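Local coordinates for putative nisin-resistance protein (PDB 4Y68), which probably confers resistance to the lantibiotic nisin by recognising and cleaving it as a lipoprotein peptidase of family S41, at residues P30-G36 against L66-Y72; H90-K96 against G265-T271; I166-G170 against I199-L204; P217-I221 against S301-L305. One frame throughout, in Å; residues are numbered along the deposited sequence.

Interaction 1 of 4, residues P30-G36 against L66-Y72; sequences PSSERYG and LKTSKSY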
loop_
_atom_site.group_PDB
_atom_site.type_symbol
_atom_site.label_atom_id
_atom_site.label_comp_id
_atom_site.label_asym_id
_atom_site.label_seq_id
_atom_site.Cartn_x
_atom_site.Cartn_y
_atom_site.Cartn_z
ATOM N N PRO A 30 6.402 -10.818 -27.843
ATOM C CA PRO A 30 7.513 -9.906 -28.129
ATOM C C PRO A 30 8.851 -10.616 -27.955
ATOM O O PRO A 30 8.952 -11.589 -27.202
ATOM C CB PRO A 30 7.335 -8.789 -27.091
ATOM C CG PRO A 30 6.529 -9.442 -25.939
ATOM C CD PRO A 30 5.624 -10.426 -26.649
ATOM N N SER A 31 9.857 -10.149 -28.686
ATOM C CA SER A 31 11.221 -10.573 -28.446
ATOM C C SER A 31 11.661 -10.125 -27.049
ATOM O O SER A 31 11.057 -9.236 -26.435
ATOM C CB SER A 31 12.144 -9.985 -29.507
ATOM O OG SER A 31 12.248 -8.585 -29.292
ATOM N N SER A 32 12.724 -10.728 -26.547
ATOM C CA SER A 32 13.286 -10.277 -25.289
ATOM C C SER A 32 13.677 -8.799 -25.313
ATOM O O SER A 32 13.496 -8.101 -24.314
ATOM C CB SER A 32 14.478 -11.137 -24.928
ATOM O OG SER A 32 14.045 -12.476 -24.816
ATOM N N GLU A 33 14.184 -8.308 -26.442
ATOM C CA GLU A 33 14.458 -6.876 -26.558
ATOM C C GLU A 33 13.195 -6.020 -26.450
ATOM O O GLU A 33 13.164 -5.071 -25.667
ATOM C CB GLU A 33 15.161 -6.544 -27.867
ATOM C CG GLU A 33 15.445 -5.048 -28.021
ATOM C CD GLU A 33 16.216 -4.700 -29.294
ATOM O OE1 GLU A 33 16.466 -5.615 -30.103
ATOM O OE2 GLU A 33 16.562 -3.506 -29.493
ATOM N N ARG A 34 12.193 -6.318 -27.268
ATOM C CA ARG A 34 10.878 -5.654 -27.201
ATOM C C ARG A 34 10.346 -5.614 -25.767
ATOM O O ARG A 34 9.926 -4.574 -25.273
ATOM C CB ARG A 34 9.853 -6.396 -28.082
ATOM C CG ARG A 34 9.015 -5.547 -29.038
ATOM C CD ARG A 34 7.949 -4.746 -28.352
ATOM N NE ARG A 34 8.394 -3.374 -28.121
ATOM C CZ ARG A 34 7.590 -2.330 -27.881
ATOM N NH1 ARG A 34 6.268 -2.474 -27.843
ATOM N NH2 ARG A 34 8.119 -1.124 -27.681
ATOM N N TYR A 35 10.354 -6.781 -25.126
ATOM C CA TYR A 35 9.841 -6.941 -23.777
ATOM C C TYR A 35 10.525 -5.939 -22.851
ATOM O O TYR A 35 9.869 -5.297 -22.034
ATOM C CB TYR A 35 10.046 -8.385 -23.326
ATOM C CG TYR A 35 9.582 -8.760 -21.934
ATOM C CD1 TYR A 35 8.424 -9.510 -21.744
ATOM C CD2 TYR A 35 10.328 -8.414 -20.810
ATOM C CE1 TYR A 35 8.003 -9.878 -20.470
ATOM C CE2 TYR A 35 9.917 -8.769 -19.530
ATOM C CZ TYR A 35 8.751 -9.508 -19.366
ATOM O OH TYR A 35 8.347 -9.896 -18.099
ATOM N N GLY A 36 11.837 -5.769 -23.022
ATOM C CA GLY A 36 12.579 -4.812 -22.225
ATOM C C GLY A 36 12.229 -3.374 -22.561
ATOM O O GLY A 36 12.179 -2.515 -21.678
ATOM N N LEU A 66 19.861 -4.429 -24.124
ATOM C CA LEU A 66 18.672 -5.181 -24.521
ATOM C C LEU A 66 18.800 -5.748 -25.943
ATOM O O LEU A 66 18.174 -6.747 -26.261
ATOM C CB LEU A 66 17.407 -4.313 -24.413
ATOM C CG LEU A 66 16.822 -4.047 -23.021
ATOM C CD1 LEU A 66 15.569 -3.174 -23.129
ATOM C CD2 LEU A 66 16.495 -5.338 -22.319
ATOM N N LYS A 67 19.619 -5.120 -26.790
ATOM C CA LYS A 67 19.777 -5.576 -28.174
ATOM C C LYS A 67 20.241 -7.035 -28.238
ATOM O O LYS A 67 19.892 -7.761 -29.161
ATOM C CB LYS A 67 20.767 -4.688 -28.954
ATOM C CG LYS A 67 20.437 -3.193 -28.977
ATOM C CD LYS A 67 20.406 -2.616 -30.401
ATOM C CE LYS A 67 19.325 -3.295 -31.256
ATOM N NZ LYS A 67 18.298 -2.337 -31.781
ATOM N N THR A 68 21.009 -7.473 -27.249
ATOM C CA THR A 68 21.469 -8.859 -27.248
ATOM C C THR A 68 20.847 -9.703 -26.145
ATOM O O THR A 68 21.355 -10.784 -25.842
ATOM C CB THR A 68 23.012 -8.946 -27.114
ATOM O OG1 THR A 68 23.446 -8.278 -25.916
ATOM C CG2 THR A 68 23.687 -8.315 -28.334
ATOM N N SER A 69 19.755 -9.231 -25.547
ATOM C CA SER A 69 19.091 -10.021 -24.508
ATOM C C SER A 69 18.473 -11.296 -25.100
ATOM O O SER A 69 17.885 -11.263 -26.180
ATOM C CB SER A 69 18.020 -9.194 -23.785
ATOM O OG SER A 69 17.264 -10.015 -22.906
ATOM N N LYS A 70 18.608 -12.409 -24.384
ATOM C CA LYS A 70 18.157 -13.715 -24.871
ATOM C C LYS A 70 16.928 -14.275 -24.131
ATOM O O LYS A 70 16.421 -15.346 -24.481
ATOM C CB LYS A 70 19.294 -14.735 -24.768
ATOM C CG LYS A 70 20.514 -14.399 -25.593
ATOM C CD LYS A 70 20.236 -14.599 -27.071
ATOM C CE LYS A 70 21.527 -14.603 -27.878
ATOM N NZ LYS A 70 22.183 -13.262 -27.931
ATOM N N SER A 71 16.463 -13.584 -23.092
ATOM C CA SER A 71 15.217 -13.994 -22.453
ATOM C C SER A 71 14.572 -12.821 -21.743
ATOM O O SER A 71 15.207 -11.768 -21.565
ATOM C CB SER A 71 15.466 -15.139 -21.477
ATOM O OG SER A 71 16.017 -14.647 -20.279
ATOM N N TYR A 72 13.311 -12.998 -21.356
ATOM C CA TYR A 72 12.569 -12.002 -20.588
ATOM C C TYR A 72 13.208 -11.774 -19.236
ATOM O O TYR A 72 13.347 -10.633 -18.797
ATOM C CB TYR A 72 11.105 -12.420 -20.385
ATOM C CG TYR A 72 10.264 -12.442 -21.641
ATOM C CD1 TYR A 72 10.704 -11.845 -22.806
ATOM C CD2 TYR A 72 9.013 -13.062 -21.653
ATOM C CE1 TYR A 72 9.931 -11.860 -23.951
ATOM C CE2 TYR A 72 8.236 -13.086 -22.793
ATOM C CZ TYR A 72 8.700 -12.484 -23.940
ATOM O OH TYR A 72 7.936 -12.500 -25.075
HETATM O O HOH W 1 15.413 -10.152 -28.308
HETATM O O HOH W 2 17.112 -8.487 -30.799
#
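Tyr35 and Tyr72 lie face to face in an offset stack, with centroids 4.0 Å apart and planes at 13°. The overlap is uneven: Tyr35 CD1 stands above the centre of the Tyr72 ring, whereas Tyr72 CG falls toward the rim of the Tyr35 ring. Over the middle of that Tyr35 ring comes Tyr72 CB instead, a CH-pi contact 3.8 Å from the centroid. At the edge of the Tyr72 ring, in its plane, lie Pro30 O, Ser31 C and Ser32 CA. The phenol ends there in a short bond, Tyr72 OH donating to Pro30 O at 2.5 Å with a C=O...O angle of 140°, while Pro30 CG packs 3.5 Å from the same Tyr72 OH. Stack and bond together fix how the Tyr72 ring is turned.

Further along, with CG anti to the backbone N (chi1 179°) and the chain extended beyond it, Glu33 meets a bent Lys67 in a salt bridge, Lys67 NZ reaching the syn lone pair of Glu33 OE2 at 3.1 Å. A water joins Glu33 OE1 to Lys67 O, the second link weak; another accepts from Glu33 N. Leu66 CD1 packs on the backbone of Gly36, 3.4 Å from Gly36 C.

Both segments carry helix N-caps: Ser31 OG accepts from Arg34 N at 3.0 Å, and Ser71 OG accepts from Glu74 N. The contact thus joins the start of helix 32-46 to the turn between helices 55-66 and 72-87, while Tyr35 OH bonds Asp264 and Arg76, tying this helical region to the loop preceding strand 267-276.

Interaction 2 of 4, residues H90-K96 against G265-T271; sequences HSQILSK and GARLALT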
loop_
_atom_site.group_PDB
_atom_site.type_symbol
_atom_site.label_atom_id
_atom_site.label_comp_id
_atom_site.label_asym_id
_atom_site.label_seq_id
_atom_site.Cartn_x
_atom_site.Cartn_y
_atom_site.Cartn_z
ATOM N N HIS A 90 10.634 2.490 -4.366
ATOM C CA HIS A 90 9.357 1.816 -4.178
ATOM C C HIS A 90 8.978 1.084 -5.474
ATOM O O HIS A 90 7.988 0.354 -5.527
ATOM C CB HIS A 90 8.283 2.830 -3.761
ATOM C CG HIS A 90 7.056 2.221 -3.151
ATOM N ND1 HIS A 90 5.881 2.929 -2.987
ATOM C CD2 HIS A 90 6.823 0.986 -2.640
ATOM C CE1 HIS A 90 4.976 2.151 -2.422
ATOM N NE2 HIS A 90 5.522 0.964 -2.203
ATOM N N SER A 91 9.784 1.272 -6.517
ATOM C CA SER A 91 9.501 0.632 -7.794
ATOM C C SER A 91 10.265 -0.676 -7.951
ATOM O O SER A 91 11.351 -0.820 -7.404
ATOM C CB SER A 91 9.836 1.570 -8.948
ATOM O OG SER A 91 8.988 2.710 -8.970
ATOM N N GLN A 92 9.705 -1.622 -8.709
ATOM C CA GLN A 92 10.427 -2.856 -9.048
ATOM C C GLN A 92 9.696 -3.696 -10.083
ATOM O O GLN A 92 8.535 -3.436 -10.406
ATOM C CB GLN A 92 10.671 -3.707 -7.796
ATOM C CG GLN A 92 9.412 -4.066 -7.035
ATOM C CD GLN A 92 9.709 -4.740 -5.706
ATOM O OE1 GLN A 92 10.737 -5.387 -5.560
ATOM N NE2 GLN A 92 8.812 -4.580 -4.730
ATOM N N ILE A 93 10.397 -4.695 -10.606
ATOM C CA ILE A 93 9.833 -5.689 -11.502
ATOM C C ILE A 93 9.766 -7.022 -10.754
ATOM O O ILE A 93 10.778 -7.548 -10.297
ATOM C CB ILE A 93 10.661 -5.859 -12.812
ATOM C CG1 ILE A 93 12.154 -6.050 -12.501
ATOM C CG2 ILE A 93 10.515 -4.665 -13.716
ATOM C CD1 ILE A 93 13.038 -4.777 -12.682
ATOM N N LEU A 94 8.567 -7.557 -10.599
ATOM C CA LEU A 94 8.423 -8.871 -10.000
ATOM C C LEU A 94 8.118 -9.911 -11.081
ATOM O O LEU A 94 7.216 -9.731 -11.892
ATOM C CB LEU A 94 7.330 -8.836 -8.941
ATOM C CG LEU A 94 7.536 -7.675 -7.963
ATOM C CD1 LEU A 94 6.315 -7.466 -7.099
ATOM C CD2 LEU A 94 8.772 -7.940 -7.110
ATOM N N SER A 95 8.900 -10.983 -11.111
ATOM C CA SER A 95 8.625 -12.074 -12.015
ATOM C C SER A 95 7.315 -12.717 -11.572
ATOM O O SER A 95 6.862 -12.517 -10.433
ATOM C CB SER A 95 9.766 -13.094 -12.004
ATOM O OG SER A 95 9.828 -13.754 -10.751
ATOM N N LYS A 96 6.712 -13.475 -12.476
ATOM C CA LYS A 96 5.480 -14.197 -12.179
ATOM C C LYS A 96 5.606 -15.054 -10.922
ATOM O O LYS A 96 4.708 -15.079 -10.098
ATOM C CB LYS A 96 5.077 -15.082 -13.361
ATOM C CG LYS A 96 3.642 -15.589 -13.256
ATOM C CD LYS A 96 3.266 -16.608 -14.328
ATOM C CE LYS A 96 1.779 -16.970 -14.197
ATOM N NZ LYS A 96 1.301 -17.957 -15.210
ATOM N N GLY A 265 3.179 -12.533 -17.382
ATOM C CA GLY A 265 2.689 -12.589 -16.014
ATOM C C GLY A 265 3.591 -11.911 -14.986
ATOM O O GLY A 265 3.284 -11.857 -13.788
ATOM N N ALA A 266 4.715 -11.378 -15.439
ATOM C CA ALA A 266 5.519 -10.561 -14.547
ATOM C C ALA A 266 4.796 -9.225 -14.335
ATOM O O ALA A 266 3.982 -8.828 -15.162
ATOM C CB ALA A 266 6.910 -10.364 -15.111
ATOM N N ARG A 267 5.083 -8.560 -13.223
ATOM C CA ARG A 267 4.490 -7.254 -12.910
ATOM C C ARG A 267 5.514 -6.140 -12.762
ATOM O O ARG A 267 6.491 -6.284 -12.031
ATOM C CB ARG A 267 3.699 -7.317 -11.605
ATOM C CG ARG A 267 2.595 -8.300 -11.565
ATOM C CD ARG A 267 1.732 -8.008 -10.336
ATOM N NE ARG A 267 0.584 -8.907 -10.244
ATOM C CZ ARG A 267 -0.126 -9.089 -9.133
ATOM N NH1 ARG A 267 0.197 -8.428 -8.021
ATOM N NH2 ARG A 267 -1.160 -9.936 -9.136
ATOM N N LEU A 268 5.272 -5.020 -13.428
ATOM C CA LEU A 268 6.018 -3.803 -13.176
ATOM C C LEU A 268 5.246 -2.954 -12.172
ATOM O O LEU A 268 4.183 -2.437 -12.496
ATOM C CB LEU A 268 6.261 -3.024 -14.475
ATOM C CG LEU A 268 6.757 -1.567 -14.346
ATOM C CD1 LEU A 268 8.162 -1.472 -13.771
ATOM C CD2 LEU A 268 6.694 -0.818 -15.685
ATOM N N ALA A 269 5.775 -2.852 -10.950
ATOM C CA ALA A 269 5.285 -1.925 -9.944
ATOM C C ALA A 269 6.002 -0.585 -10.081
ATOM O O ALA A 269 7.166 -0.470 -9.732
ATOM C CB ALA A 269 5.492 -2.486 -8.551
ATOM N N LEU A 270 5.294 0.427 -10.555
ATOM C CA LEU A 270 5.911 1.711 -10.918
ATOM C C LEU A 270 5.406 2.882 -10.067
ATOM O O LEU A 270 4.197 3.086 -9.945
ATOM C CB LEU A 270 5.653 2.005 -12.405
ATOM C CG LEU A 270 6.273 3.264 -13.005
ATOM C CD1 LEU A 270 7.785 3.260 -12.771
ATOM C CD2 LEU A 270 5.981 3.335 -14.500
ATOM N N THR A 271 6.322 3.667 -9.501
ATOM C CA THR A 271 5.920 4.773 -8.642
ATOM C C THR A 271 5.482 5.958 -9.483
ATOM O O THR A 271 6.209 6.390 -10.381
ATOM C CB THR A 271 7.060 5.180 -7.705
ATOM O OG1 THR A 271 7.451 4.039 -6.932
ATOM C CG2 THR A 271 6.624 6.298 -6.785
HETATM O O HOH W 3 9.749 5.037 -5.639
#
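Ile93 and Leu268 lie side by side on one face of the sheet as a non-hydrogen-bonded antiparallel pair, their side chains slanting past one another until Ile93 CG2 touches Leu268 CD1 at 4.0 Å. In Ile93, CG1 sits between the backbone N and the carbonyl carbon (chi1 50°), which sets CG2 anti to that carbon; the CG1 branch leads away from Leu268. This face of the strands is turned to helices, Ile93 packing on Val83 and Leu268 on Ile39 and Arg42. Gln92, Leu94, Arg267 and Ala269 point to the other face, where Arg267 reaches away toward Leu129.

The frame for this alternation is a pair of antiparallel strands, 92-94 and 267-271, their directions 159° apart, at one side of the long strand 267-276 of the six-stranded antiparallel sheet. Four backbone bonds hold it: Gln92 N and Ala269 O are 3.0 Å apart and Ala269 N returns to Gln92 O, while Leu94 N reaches Arg267 O at 2.8 Å and Arg267 N answers to Leu94 O.

Beyond the paired strands, Ser91 OG donates to Thr271 OG1 at 2.9 Å. That threonine oxygen is gripped more than once, since a water also donates to it at 2.8 Å and it donates in turn to Asn257 OD1; the same water accepts from His90 N at 3.0 Å. His90 CB lies 3.5 Å from Thr271 OG1, and with CG anti to the backbone N (chi1 -163°) the imidazole bonds Ser228 OG through NE2 and Thr255 OG1 through ND1, an arrangement consistent with the serine-histidine pair of a serine peptidase.

Interaction 3 of 4, residues I166-G170 against I199-L204; sequences IPMIG and IPLEAL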
loop_
_atom_site.group_PDB
_atom_site.type_symbol
_atom_site.label_atom_id
_atom_site.label_comp_id
_atom_site.label_asym_id
_atom_site.label_seq_id
_atom_site.Cartn_x
_atom_site.Cartn_y
_atom_site.Cartn_z
ATOM N N ILE A 166 -7.377 -2.379 -0.831
ATOM C CA ILE A 166 -8.837 -2.523 -0.809
ATOM C C ILE A 166 -9.417 -3.232 0.442
ATOM O O ILE A 166 -10.335 -2.712 1.075
ATOM C CB ILE A 166 -9.298 -3.257 -2.087
ATOM C CG1 ILE A 166 -9.148 -2.324 -3.289
ATOM C CG2 ILE A 166 -10.735 -3.701 -1.966
ATOM C CD1 ILE A 166 -9.531 -2.977 -4.624
ATOM N N PRO A 167 -8.887 -4.412 0.802
ATOM C CA PRO A 167 -9.348 -5.073 2.032
ATOM C C PRO A 167 -8.905 -4.365 3.323
ATOM O O PRO A 167 -9.580 -4.463 4.366
ATOM C CB PRO A 167 -8.711 -6.465 1.934
ATOM C CG PRO A 167 -7.610 -6.334 0.905
ATOM C CD PRO A 167 -8.086 -5.308 -0.047
ATOM N N MET A 168 -7.775 -3.660 3.265
ATOM C CA MET A 168 -7.288 -2.915 4.429
ATOM C C MET A 168 -8.166 -1.716 4.727
ATOM O O MET A 168 -8.674 -1.557 5.845
ATOM C CB MET A 168 -5.838 -2.452 4.221
ATOM C CG MET A 168 -4.862 -3.579 4.221
ATOM S SD MET A 168 -3.153 -3.037 4.268
ATOM C CE MET A 168 -2.466 -4.516 3.537
ATOM N N ILE A 169 -8.342 -0.856 3.733
ATOM C CA ILE A 169 -9.170 0.313 3.944
ATOM C C ILE A 169 -10.605 -0.140 4.136
ATOM O O ILE A 169 -11.288 0.333 5.033
ATOM C CB ILE A 169 -9.102 1.314 2.774
ATOM C CG1 ILE A 169 -7.713 1.949 2.679
ATOM C CG2 ILE A 169 -10.149 2.406 2.981
ATOM C CD1 ILE A 169 -7.302 2.728 3.901
ATOM N N GLY A 170 -11.052 -1.059 3.292
ATOM C CA GLY A 170 -12.411 -1.578 3.367
ATOM C C GLY A 170 -12.846 -2.150 4.717
ATOM O O GLY A 170 -13.923 -1.836 5.223
ATOM N N ILE A 199 -12.911 3.445 -3.183
ATOM C CA ILE A 199 -12.622 2.121 -2.640
ATOM C C ILE A 199 -13.747 1.182 -3.032
ATOM O O ILE A 199 -14.897 1.441 -2.704
ATOM C CB ILE A 199 -12.486 2.134 -1.098
ATOM C CG1 ILE A 199 -11.514 3.223 -0.644
ATOM C CG2 ILE A 199 -12.043 0.756 -0.584
ATOM C CD1 ILE A 199 -10.067 2.901 -0.948
ATOM N N PRO A 200 -13.429 0.096 -3.747
ATOM C CA PRO A 200 -14.480 -0.814 -4.223
ATOM C C PRO A 200 -15.154 -1.601 -3.110
ATOM O O PRO A 200 -14.985 -2.809 -3.047
ATOM C CB PRO A 200 -13.720 -1.763 -5.159
ATOM C CG PRO A 200 -12.561 -0.971 -5.622
ATOM C CD PRO A 200 -12.147 -0.160 -4.419
ATOM N N LEU A 201 -15.906 -0.930 -2.250
ATOM C CA LEU A 201 -16.576 -1.597 -1.143
ATOM C C LEU A 201 -17.605 -2.616 -1.637
ATOM O O LEU A 201 -17.765 -3.682 -1.038
ATOM C CB LEU A 201 -17.256 -0.575 -0.230
ATOM C CG LEU A 201 -16.362 0.401 0.528
ATOM C CD1 LEU A 201 -17.188 1.162 1.512
ATOM C CD2 LEU A 201 -15.215 -0.298 1.235
ATOM N N GLU A 202 -18.306 -2.276 -2.719
ATOM C CA GLU A 202 -19.319 -3.160 -3.295
ATOM C C GLU A 202 -18.747 -4.573 -3.482
ATOM O O GLU A 202 -19.360 -5.553 -3.080
ATOM C CB GLU A 202 -19.843 -2.594 -4.627
ATOM C CG GLU A 202 -20.782 -1.360 -4.497
ATOM C CD GLU A 202 -20.037 -0.045 -4.190
ATOM O OE1 GLU A 202 -18.797 0.012 -4.361
ATOM O OE2 GLU A 202 -20.694 0.935 -3.765
ATOM N N ALA A 203 -17.559 -4.663 -4.069
ATOM C CA ALA A 203 -16.847 -5.927 -4.206
ATOM C C ALA A 203 -16.667 -6.717 -2.889
ATOM O O ALA A 203 -16.656 -7.937 -2.904
ATOM C CB ALA A 203 -15.503 -5.678 -4.817
ATOM N N LEU A 204 -16.503 -6.025 -1.767
ATOM C CA LEU A 204 -16.332 -6.680 -0.478
ATOM C C LEU A 204 -17.685 -6.998 0.171
ATOM O O LEU A 204 -17.738 -7.506 1.293
ATOM C CB LEU A 204 -15.515 -5.795 0.456
ATOM C CG LEU A 204 -14.250 -5.159 -0.133
ATOM C CD1 LEU A 204 -13.559 -4.245 0.878
ATOM C CD2 LEU A 204 -13.299 -6.232 -0.620
#
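Helix 165-171 packs on an inverse gamma turn centred on Pro200, in the connection between strands 191-195 and 218-222. Ile166 divides its branches between the turn and the residues after it: CD1 meets the proline ring, Ile166 CD1 to Pro200 CG being 3.8 Å with the side chains crossing near a right angle, while CG2 meets Leu204, 3.8 Å from Leu204 CD2. With Ile166 CG1 anti to the carbonyl carbon (chi1 -72°) and CG2 anti to the backbone N, one residue serves both partners. The turn itself is closed by Leu201 N bonding Ile199 O at 2.6 Å.

Both elements belong to the S41 peptidase region, where this helix follows strand 152-156 of the mixed sheet; helix 131-147 also packs on the contact, through Ile134 against Pro167 and Leu204.

One turn along, Ile169 CG2 meets Ile199 CG1 at 4.0 Å, those side chains again nearly perpendicular. Gly170 offers bare backbone to two leucines: its CA lies 3.7 Å from Leu201 CD2 and 3.8 Å from Leu204 CD1, which also touches Ile166 O at 3.6 Å. A bound MES molecule, probably from the crystallisation liquor, lies beside Pro200.

Interaction 4 of 4, residues P217-I221 against S301-L305; sequences PIAII and SQSWL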
loop_
_atom_site.group_PDB
_atom_site.type_symbol
_atom_site.label_atom_id
_atom_site.label_comp_id
_atom_site.label_asym_id
_atom_site.label_seq_id
_atom_site.Cartn_x
_atom_site.Cartn_y
_atom_site.Cartn_z
ATOM N N PRO A 217 -11.985 6.332 20.930
ATOM C CA PRO A 217 -10.541 6.563 20.885
ATOM C C PRO A 217 -9.851 5.418 20.168
ATOM O O PRO A 217 -10.174 4.255 20.415
ATOM C CB PRO A 217 -10.133 6.600 22.355
ATOM C CG PRO A 217 -11.411 6.952 23.085
ATOM C CD PRO A 217 -12.516 6.324 22.298
ATOM N N ILE A 218 -8.922 5.747 19.283
ATOM C CA ILE A 218 -8.203 4.737 18.534
ATOM C C ILE A 218 -6.708 4.964 18.691
ATOM O O ILE A 218 -6.206 6.063 18.418
ATOM C CB ILE A 218 -8.574 4.758 17.047
ATOM C CG1 ILE A 218 -10.014 4.282 16.836
ATOM C CG2 ILE A 218 -7.602 3.891 16.236
ATOM C CD1 ILE A 218 -10.547 4.546 15.439
ATOM N N ALA A 219 -5.997 3.927 19.132
ATOM C CA ALA A 219 -4.545 3.976 19.145
ATOM C C ALA A 219 -3.987 3.131 17.998
ATOM O O ALA A 219 -4.375 1.981 17.813
ATOM C CB ALA A 219 -4.003 3.501 20.476
ATOM N N ILE A 220 -3.081 3.708 17.227
ATOM C CA ILE A 220 -2.493 2.999 16.104
ATOM C C ILE A 220 -1.017 2.730 16.328
ATOM O O ILE A 220 -0.262 3.641 16.625
ATOM C CB ILE A 220 -2.636 3.788 14.787
ATOM C CG1 ILE A 220 -4.098 4.091 14.489
ATOM C CG2 ILE A 220 -2.080 2.992 13.644
ATOM C CD1 ILE A 220 -4.270 4.840 13.219
ATOM N N ILE A 221 -0.596 1.485 16.149
ATOM C CA ILE A 221 0.810 1.144 16.362
ATOM C C ILE A 221 1.512 0.855 15.035
ATOM O O ILE A 221 0.965 0.165 14.166
ATOM C CB ILE A 221 0.953 -0.077 17.311
ATOM C CG1 ILE A 221 0.288 0.221 18.648
ATOM C CG2 ILE A 221 2.426 -0.474 17.490
ATOM C CD1 ILE A 221 0.303 -0.961 19.633
ATOM N N SER A 301 0.057 2.747 24.624
ATOM C CA SER A 301 -1.259 2.716 23.972
ATOM C C SER A 301 -2.438 2.496 24.911
ATOM O O SER A 301 -3.456 3.182 24.824
ATOM C CB SER A 301 -1.310 1.595 22.933
ATOM O OG SER A 301 -1.022 2.070 21.650
ATOM N N GLN A 302 -2.325 1.479 25.757
ATOM C CA GLN A 302 -3.410 1.147 26.670
ATOM C C GLN A 302 -3.622 2.278 27.664
ATOM O O GLN A 302 -4.746 2.691 27.906
ATOM C CB GLN A 302 -3.126 -0.152 27.417
ATOM C CG GLN A 302 -3.145 -1.375 26.563
ATOM C CD GLN A 302 -2.623 -2.584 27.316
ATOM O OE1 GLN A 302 -3.381 -3.295 27.981
ATOM N NE2 GLN A 302 -1.317 -2.811 27.235
ATOM N N SER A 303 -2.529 2.783 28.226
ATOM C CA SER A 303 -2.636 3.851 29.197
ATOM C C SER A 303 -3.308 5.055 28.563
ATOM O O SER A 303 -4.218 5.634 29.153
ATOM C CB SER A 303 -1.271 4.238 29.759
ATOM O OG SER A 303 -0.571 5.027 28.831
ATOM N N TRP A 304 -2.882 5.418 27.355
ATOM C CA TRP A 304 -3.510 6.539 26.663
ATOM C C TRP A 304 -4.992 6.256 26.496
ATOM O O TRP A 304 -5.821 7.116 26.775
ATOM C CB TRP A 304 -2.864 6.808 25.302
ATOM C CG TRP A 304 -3.559 7.902 24.572
ATOM C CD1 TRP A 304 -3.503 9.237 24.857
ATOM C CD2 TRP A 304 -4.452 7.768 23.449
ATOM N NE1 TRP A 304 -4.287 9.943 23.973
ATOM C CE2 TRP A 304 -4.883 9.069 23.101
ATOM C CE3 TRP A 304 -4.920 6.676 22.702
ATOM C CZ2 TRP A 304 -5.765 9.313 22.041
ATOM C CZ3 TRP A 304 -5.795 6.918 21.642
ATOM C CH2 TRP A 304 -6.212 8.232 21.328
ATOM N N LEU A 305 -5.328 5.035 26.092
ATOM C CA LEU A 305 -6.730 4.682 25.870
ATOM C C LEU A 305 -7.542 4.804 27.159
ATOM O O LEU A 305 -8.693 5.248 27.123
ATOM C CB LEU A 305 -6.861 3.268 25.300
ATOM C CG LEU A 305 -6.438 3.061 23.846
ATOM C CD1 LEU A 305 -6.498 1.588 23.500
ATOM C CD2 LEU A 305 -7.332 3.860 22.914
#
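Apolar packing of Pro217 and Ala219 against Leu305 and Trp304 makes up most of this contact. Leu305 CD2 is the shared point: it lies 4.0 Å from Pro217 CB and 4.1 Å from Ala219 CB, wedged between two side chains on the same side of the strand.

The aromatic component comes from Trp304. With CG anti to the backbone N (chi1 177°), its six-membered ring reaches the Ile218-Ala219 peptide: Ala219 N lies at the ring edge, near its plane, Trp304 CE3 is 4.0 Å from Ala219 CB, and Trp304 CZ3 comes 3.4 Å from Ile218 O, obliquely.

Polar atoms play a lesser part. Ser301 OG lies 3.5 Å from Ala219 CB and 3.8 Å from Ile221 CG1, plain van der Waals approaches, and the backbone groups of the strand are engaged with its neighbours, Ala219 with Leu153 and Leu155, Ile218 with Asn242 and Lys244. Strand 218-221 is thus an inner strand of the mixed sheet, covered by the C-terminal helix running at 166° to it, axes 8.7 Å apart.

Between the segments there is neither a hydrogen bond nor a salt bridge. Alanine, the smallest side chain here, lets Ser301, Trp304 and Leu305 converge on one spot, so at this point the helix and strand are joined by shape and by burial of mostly carbon surface.

How the interactions relate
Interactions 1 and 2 are the only two that touch: Tyr35 OH lies 3.3 Å from Ala266 CB, with centres about 17 Å apart, so helix 32-46 meets the loop leading into strand 267-276 there. Interaction 3 is nested in the loop closed by interaction 2, its nearest atoms about 11 Å away, and interaction 4 comes later in the chain, its nearest atoms about 10 Å from interaction 3. Interactions 1 and 4 lie on opposite sides of the chain's centre, centres about 53 Å apart. The probable active site adjoins interaction 2, whose His90 bonds Ser228, a residue shortly after strand 218-222 of interaction 4. MES molecules lie beside Tyr72 in interaction 1 and Pro200 in interaction 3.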